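Local structure of monomethylamine methyltransferase MtmB1 (1TV4) at residues A[227-232]-A[257-262]; A[293-298]-A[331-336]. The protein transfers the methyl group of monomethylamine to the corrinoid cofactor of its partner protein MtmC during methanogenesis from methylamine. All blocks are in the same frame, centred on the assembly; numbering follows the deposited sequence. Where two conformers were deposited one is given.

Interaction 1 (A[227-232]-A[257-262]). With BG3 (3-methyl-5-sulfo-pyrrolidine-2-carboxylic acid), chain L.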
loop_
_atom_site.group_PDB
_atom_site.type_symbol
_atom_site.label_atom_id
_atom_site.label_comp_id
_atom_site.label_asym_id
_atom_site.label_seq_id
_atom_site.Cartn_x
_atom_site.Cartn_y
_atom_site.Cartn_z
ATOM N N SER A 227 10.011 -13.605 -10.917
ATOM C CA SER A 227 11.365 -14.155 -10.994
ATOM C C SER A 227 12.241 -13.177 -11.763
ATOM O O SER A 227 11.901 -12.790 -12.883
ATOM C CB SER A 227 11.361 -15.509 -11.708
ATOM O OG SER A 227 10.737 -16.500 -10.913
ATOM N N HIS A 228 13.365 -12.788 -11.162
ATOM C CA HIS A 228 14.294 -11.842 -11.779
ATOM C C HIS A 228 15.489 -12.590 -12.324
ATOM O O HIS A 228 16.237 -13.226 -11.592
ATOM C CB HIS A 228 14.707 -10.789 -10.759
ATOM C CG HIS A 228 13.557 -9.957 -10.293
ATOM N ND1 HIS A 228 13.463 -8.605 -10.543
ATOM C CD2 HIS A 228 12.413 -10.305 -9.660
ATOM C CE1 HIS A 228 12.307 -8.158 -10.083
ATOM N NE2 HIS A 228 11.652 -9.168 -9.543
ATOM N N GLU A 229 15.665 -12.493 -13.636
ATOM C CA GLU A 229 16.725 -13.200 -14.333
ATOM C C GLU A 229 18.097 -12.537 -14.387
ATOM O O GLU A 229 18.223 -11.342 -14.650
ATOM C CB GLU A 229 16.247 -13.512 -15.753
ATOM C CG GLU A 229 17.253 -14.233 -16.626
ATOM C CD GLU A 229 16.579 -15.065 -17.703
ATOM O OE1 GLU A 229 15.567 -14.598 -18.272
ATOM O OE2 GLU A 229 17.064 -16.186 -17.982
ATOM N N VAL A 230 19.124 -13.342 -14.132
ATOM C CA VAL A 230 20.508 -12.893 -14.183
ATOM C C VAL A 230 21.165 -14.058 -14.929
ATOM O O VAL A 230 20.930 -15.221 -14.600
ATOM C CB VAL A 230 21.140 -12.699 -12.781
ATOM C CG1 VAL A 230 21.123 -13.985 -11.995
ATOM C CG2 VAL A 230 22.571 -12.182 -12.946
ATOM N N SER A 231 21.957 -13.758 -15.952
ATOM C CA SER A 231 22.570 -14.823 -16.739
ATOM C C SER A 231 24.055 -15.069 -16.553
ATOM O O SER A 231 24.860 -14.141 -16.595
ATOM C CB SER A 231 22.318 -14.581 -18.228
ATOM O OG SER A 231 20.957 -14.767 -18.555
ATOM N N GLN A 232 24.407 -16.334 -16.351
ATOM C CA GLN A 232 25.804 -16.723 -16.227
ATOM C C GLN A 232 26.274 -16.922 -17.665
ATOM O O GLN A 232 25.453 -17.117 -18.563
ATOM C CB GLN A 232 25.943 -18.047 -15.485
ATOM C CG GLN A 232 25.671 -17.998 -13.996
ATOM C CD GLN A 232 26.117 -19.274 -13.322
ATOM O OE1 GLN A 232 27.286 -19.657 -13.418
ATOM N NE2 GLN A 232 25.193 -19.946 -12.643
ATOM N N MET A 257 16.319 -15.488 -10.156
ATOM C CA MET A 257 16.455 -16.684 -10.972
ATOM C C MET A 257 17.757 -16.587 -11.763
ATOM O O MET A 257 17.848 -15.832 -12.732
ATOM C CB MET A 257 15.297 -16.833 -11.959
ATOM C CG MET A 257 15.418 -18.093 -12.822
ATOM S SD MET A 257 14.491 -18.011 -14.366
ATOM C CE MET A 257 15.650 -17.080 -15.377
ATOM N N ASP A 258 18.761 -17.339 -11.328
ATOM C CA ASP A 258 20.059 -17.376 -12.001
ATOM C C ASP A 258 19.916 -18.402 -13.119
ATOM O O ASP A 258 19.356 -19.474 -12.913
ATOM C CB ASP A 258 21.139 -17.820 -11.012
ATOM C CG ASP A 258 22.448 -18.184 -11.695
ATOM O OD1 ASP A 258 23.383 -17.355 -11.681
ATOM O OD2 ASP A 258 22.537 -19.298 -12.248
ATOM N N GLU A 259 20.412 -18.066 -14.310
ATOM C CA GLU A 259 20.322 -18.960 -15.468
ATOM C C GLU A 259 21.692 -19.248 -16.076
ATOM O O GLU A 259 22.590 -18.414 -16.027
ATOM C CB GLU A 259 19.412 -18.331 -16.536
ATOM C CG GLU A 259 19.261 -19.108 -17.861
ATOM C CD GLU A 259 20.412 -18.876 -18.843
ATOM O OE1 GLU A 259 20.919 -17.735 -18.907
ATOM O OE2 GLU A 259 20.798 -19.824 -19.563
ATOM N N GLN A 260 21.845 -20.446 -16.633
ATOM C CA GLN A 260 23.085 -20.833 -17.299
ATOM C C GLN A 260 22.683 -21.931 -18.271
ATOM O O GLN A 260 21.938 -22.845 -17.918
ATOM C CB GLN A 260 24.137 -21.343 -16.303
ATOM C CG GLN A 260 25.591 -21.196 -16.807
ATOM C CD GLN A 260 26.058 -22.353 -17.680
ATOM O OE1 GLN A 260 26.831 -22.164 -18.628
ATOM N NE2 GLN A 260 25.613 -23.559 -17.352
ATOM N N MET A 261 23.157 -21.833 -19.506
ATOM C CA MET A 261 22.832 -22.826 -20.518
ATOM C C MET A 261 24.115 -23.457 -21.052
ATOM O O MET A 261 24.691 -22.990 -22.036
ATOM C CB MET A 261 22.023 -22.171 -21.644
ATOM C CG MET A 261 22.594 -20.862 -22.168
ATOM S SD MET A 261 21.443 -19.989 -23.272
ATOM C CE MET A 261 21.530 -20.999 -24.741
ATOM N N PRO A 262 24.584 -24.530 -20.390
ATOM C CA PRO A 262 25.809 -25.226 -20.795
ATOM C C PRO A 262 25.661 -25.775 -22.207
ATOM O O PRO A 262 24.611 -26.298 -22.575
ATOM C CB PRO A 262 25.961 -26.307 -19.727
ATOM C CG PRO A 262 24.542 -26.608 -19.340
ATOM C CD PRO A 262 23.918 -25.230 -19.275
HETATM C C1 BG3 L . 13.778 -17.923 -19.435
HETATM C C2 BG3 L . 14.689 -17.437 -20.612
HETATM C C3 BG3 L . 14.524 -16.031 -21.108
HETATM C C4 BG3 L . 15.589 -16.019 -22.166
HETATM C C5 BG3 L . 16.697 -16.621 -21.243
HETATM C C6 BG3 L . 13.211 -15.788 -21.746
HETATM O O1 BG3 L . 13.032 -18.901 -19.532
HETATM N N1 BG3 L . 16.101 -17.582 -20.229
HETATM S S1 BG3 L . 17.959 -17.441 -22.221
HETATM O O2 BG3 L . 18.505 -16.459 -23.178
HETATM O O3 BG3 L . 18.979 -17.973 -21.303
HETATM O O4 BG3 L . 17.321 -18.529 -22.982
HETATM O O HOH W 1 25.062 -19.627 -20.046
#
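E229 and M257 run side by side, pointing the same way, on one face of a parallel strand pair. In both, CG stands anti to the backbone N; the glutamate then goes on nearly straight, whereas the methionine turns at chi3 (82°). In the glutamate conformer given here, that turn brings the M257 methyl CE against the end of the side chain, 3.1 Å from E229 OE2. The same OE2 accepts a hydrogen bond from ring nitrogen N1 of the bound sulfopyrrolidine (2.8 Å), while E229 OE1 bonds to K202. Further along this face, S231 OG lies 3.0 Å from E259 OE1 in the conformer given. Beyond the strand end, one conformer of M261 brings SD near sulfonate oxygen O3.

The other face carries V230 and D258. V230 CG1 packs on D258 CA at 3.6 Å, and the valine also meets helix 240-251. Past the end of its strand, Q232 crosses D258 at about a right angle, with amide and carboxylate planes 55° apart. Q232 NE2 donates to the syn side of D258 OD2 (2.8 Å), nearly straight at 167° and with the acceptor lying in the amide plane. H294 also bonds to OD2 and S289 to OD1, so three side chains hold this buried carboxylate.

Between the two faces, the backbone ladder ends with Q232 N bonding to E259 O (2.8 Å). These neighbouring parallel strands, one face turned to a ligand and the other to surrounding helices, belong to the barrel of a TIM-barrel enzyme, here at the wall of the pocket that holds the sulfopyrrolidine.

Interaction 2 (A[293-298]-A[331-336]). With BG3 (3-methyl-5-sulfo-pyrrolidine-2-carboxylic acid), chain L.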
loop_
_atom_site.group_PDB
_atom_site.type_symbol
_atom_site.label_atom_id
_atom_site.label_comp_id
_atom_site.label_asym_id
_atom_site.label_seq_id
_atom_site.Cartn_x
_atom_site.Cartn_y
_atom_site.Cartn_z
ATOM N N TRP A 293 16.264 -19.613 -7.228
ATOM C CA TRP A 293 16.216 -20.824 -8.042
ATOM C C TRP A 293 17.096 -20.667 -9.279
ATOM O O TRP A 293 17.438 -19.550 -9.669
ATOM C CB TRP A 293 14.777 -21.211 -8.432
ATOM C CG TRP A 293 14.015 -20.272 -9.328
ATOM C CD1 TRP A 293 13.431 -19.088 -8.974
ATOM C CD2 TRP A 293 13.633 -20.514 -10.692
ATOM N NE1 TRP A 293 12.695 -18.588 -10.025
ATOM C CE2 TRP A 293 12.804 -19.443 -11.091
ATOM C CE3 TRP A 293 13.909 -21.537 -11.611
ATOM C CZ2 TRP A 293 12.243 -19.367 -12.373
ATOM C CZ3 TRP A 293 13.351 -21.462 -12.888
ATOM C CH2 TRP A 293 12.527 -20.383 -13.256
ATOM N N HIS A 294 17.482 -21.790 -9.878
ATOM C CA HIS A 294 18.361 -21.770 -11.048
ATOM C C HIS A 294 17.690 -22.349 -12.281
ATOM O O HIS A 294 17.069 -23.408 -12.215
ATOM C CB HIS A 294 19.637 -22.569 -10.751
ATOM C CG HIS A 294 20.543 -22.730 -11.935
ATOM N ND1 HIS A 294 21.311 -21.700 -12.434
ATOM C CD2 HIS A 294 20.791 -23.801 -12.727
ATOM C CE1 HIS A 294 21.992 -22.128 -13.483
ATOM N NE2 HIS A 294 21.695 -23.400 -13.682
ATOM N N LEU A 295 17.835 -21.654 -13.406
ATOM C CA LEU A 295 17.257 -22.096 -14.667
ATOM C C LEU A 295 18.351 -22.691 -15.553
ATOM O O LEU A 295 19.307 -22.005 -15.921
ATOM C CB LEU A 295 16.603 -20.919 -15.393
ATOM C CG LEU A 295 15.943 -21.279 -16.730
ATOM C CD1 LEU A 295 14.732 -22.181 -16.492
ATOM C CD2 LEU A 295 15.528 -20.009 -17.433
ATOM N N ASP A 296 18.204 -23.970 -15.880
ATOM C CA ASP A 296 19.161 -24.680 -16.723
ATOM C C ASP A 296 18.683 -24.542 -18.167
ATOM O O ASP A 296 17.646 -23.925 -18.435
ATOM C CB ASP A 296 19.191 -26.160 -16.319
ATOM C CG ASP A 296 20.413 -26.905 -16.842
ATOM O OD1 ASP A 296 21.202 -26.334 -17.624
ATOM O OD2 ASP A 296 20.573 -28.081 -16.457
ATOM N N GLY A 297 19.443 -25.117 -19.093
ATOM C CA GLY A 297 19.076 -25.068 -20.494
ATOM C C GLY A 297 20.204 -25.610 -21.356
ATOM O O GLY A 297 20.720 -24.891 -22.206
ATOM N N PRO A 298 20.617 -26.872 -21.152
ATOM C CA PRO A 298 21.704 -27.448 -21.956
ATOM C C PRO A 298 21.325 -27.344 -23.426
ATOM O O PRO A 298 20.227 -27.742 -23.817
ATOM C CB PRO A 298 21.759 -28.898 -21.479
ATOM C CG PRO A 298 21.234 -28.815 -20.065
ATOM C CD PRO A 298 20.067 -27.877 -20.228
ATOM N N GLY A 331 14.708 -25.058 -12.680
ATOM C CA GLY A 331 13.821 -25.259 -13.804
ATOM C C GLY A 331 14.684 -25.465 -15.032
ATOM O O GLY A 331 15.916 -25.433 -14.944
ATOM N N ASN A 332 14.047 -25.693 -16.173
ATOM C CA ASN A 332 14.768 -25.877 -17.426
ATOM C C ASN A 332 13.993 -25.097 -18.488
ATOM O O ASN A 332 12.764 -24.997 -18.415
ATOM C CB ASN A 332 14.847 -27.367 -17.782
ATOM C CG ASN A 332 15.930 -27.667 -18.810
ATOM O OD1 ASN A 332 16.699 -26.785 -19.193
ATOM N ND2 ASN A 332 15.997 -28.920 -19.252
ATOM N N GLN A 333 14.710 -24.538 -19.461
ATOM C CA GLN A 333 14.087 -23.753 -20.524
ATOM C C GLN A 333 13.988 -24.550 -21.823
ATOM O O GLN A 333 14.861 -25.357 -22.134
ATOM C CB GLN A 333 14.861 -22.446 -20.737
ATOM C CG GLN A 333 16.288 -22.608 -21.222
ATOM C CD GLN A 333 17.073 -21.310 -21.145
ATOM O OE1 GLN A 333 18.182 -21.207 -21.669
ATOM N NE2 GLN A 333 16.502 -20.311 -20.484
ATOM N N TYR A 334 12.923 -24.300 -22.579
ATOM C CA TYR A 334 12.638 -25.024 -23.820
ATOM C C TYR A 334 12.943 -24.363 -25.162
ATOM O O TYR A 334 12.376 -23.322 -25.495
ATOM C CB TYR A 334 11.160 -25.441 -23.807
ATOM C CG TYR A 334 10.805 -26.402 -22.695
ATOM C CD1 TYR A 334 11.104 -26.106 -21.362
ATOM C CD2 TYR A 334 10.221 -27.637 -22.981
ATOM C CE1 TYR A 334 10.841 -27.027 -20.343
ATOM C CE2 TYR A 334 9.953 -28.560 -21.973
ATOM C CZ TYR A 334 10.268 -28.254 -20.659
ATOM O OH TYR A 334 10.052 -29.193 -19.676
ATOM N N TYR A 335 13.816 -25.004 -25.940
ATOM C CA TYR A 335 14.190 -24.514 -27.262
ATOM C C TYR A 335 14.090 -25.593 -28.341
ATOM O O TYR A 335 15.085 -26.234 -28.679
ATOM C CB TYR A 335 15.620 -23.978 -27.264
ATOM C CG TYR A 335 15.770 -22.571 -26.749
ATOM C CD1 TYR A 335 15.858 -22.309 -25.381
ATOM C CD2 TYR A 335 15.857 -21.499 -27.636
ATOM C CE1 TYR A 335 16.039 -21.012 -24.914
ATOM C CE2 TYR A 335 16.036 -20.204 -27.181
ATOM C CZ TYR A 335 16.131 -19.966 -25.820
ATOM O OH TYR A 335 16.350 -18.683 -25.380
ATOM N N PRO A 336 12.886 -25.815 -28.882
ATOM C CA PRO A 336 12.709 -26.828 -29.931
ATOM C C PRO A 336 13.226 -26.281 -31.262
ATOM O O PRO A 336 13.314 -25.066 -31.444
ATOM C CB PRO A 336 11.192 -27.028 -29.979
ATOM C CG PRO A 336 10.716 -26.545 -28.632
ATOM C CD PRO A 336 11.582 -25.341 -28.394
HETATM C C1 BG3 L . 13.778 -17.923 -19.435
HETATM C C2 BG3 L . 14.689 -17.437 -20.612
HETATM C C3 BG3 L . 14.524 -16.031 -21.108
HETATM C C4 BG3 L . 15.589 -16.019 -22.166
HETATM C C5 BG3 L . 16.697 -16.621 -21.243
HETATM C C6 BG3 L . 13.211 -15.788 -21.746
HETATM O O1 BG3 L . 13.032 -18.901 -19.532
HETATM N N1 BG3 L . 16.101 -17.582 -20.229
HETATM S S1 BG3 L . 17.959 -17.441 -22.221
HETATM O O2 BG3 L . 18.505 -16.459 -23.178
HETATM O O3 BG3 L . 18.979 -17.973 -21.303
HETATM O O4 BG3 L . 17.321 -18.529 -22.982
#
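The backbone N-H of Q333 is shared by two acceptors: D296 O across the strand pair, at 3.2 Å from Q333 N, and OD1 of the preceding residue, N332, by a weak, strongly bent bond. The two oxygens, D296 O and N332 OD1, sit only 3.1 Å apart, and the N-H directed at both probably eases their repulsion. A chi1 of -162° turns the N332 amide away from its own backbone nitrogen and across to the D296-G297 peptide; its ND2 bonds to D356 on helix 343-358. P298 CD packs against the same OD1.

Earlier in the pair, G331 is bonded both ways: its N donates to H294 O, and G331 O receives D296 N at 2.9 Å in an almost straight bond (178°). With no side chain on G331, the edge of the W293 ring closes on the backbone itself, CZ3 lying 3.8 Å from G331 N, near the ring plane. The indole NE1 bonds to S227.

L295 crosses Q333 at about a right angle. One branch, CD1, rests on the G331-N332 peptide, 3.6 Å from N332 N; the other, CD2, touches ligand atom C1 at 3.4 Å. D296 lies on the opposite face, where OD2 makes a salt bridge to R361 and OD1 accepts the N-H of the following residue, G297, at 2.6 Å from G297 N and from above the carboxylate plane.

Y335, beyond the strand end, donates its OH to sulfonate oxygen O4 of the ligand at 2.6 Å, and S365 bonds to the ligand too. The chemistry thus divides by part: a leucine methyl touches the carbonyl end of the ligand, while a phenol hydroxyl steadies the sulfonate, which is probably anionic.

Overall arrangement
From the N terminus, the chain passes along strand 227-231, out through helix 240-251 and back along strand 255-259, where interaction 1 closes its loop. Helix 271-288 then leads to strand 293-300, and only there does interaction 2 open; helix 309-325 returns the chain to strand 330-333, completing a beta-alpha-beta unit. The two contacts therefore follow in series, neither nested nor crossed. They are joined in the middle because strands 255-259 and 293-300 are neighbours, with D258 O probably bonded to L295 N and M257 packed on W293. Together they make four consecutive staves of the barrel, bordering one bound ligand.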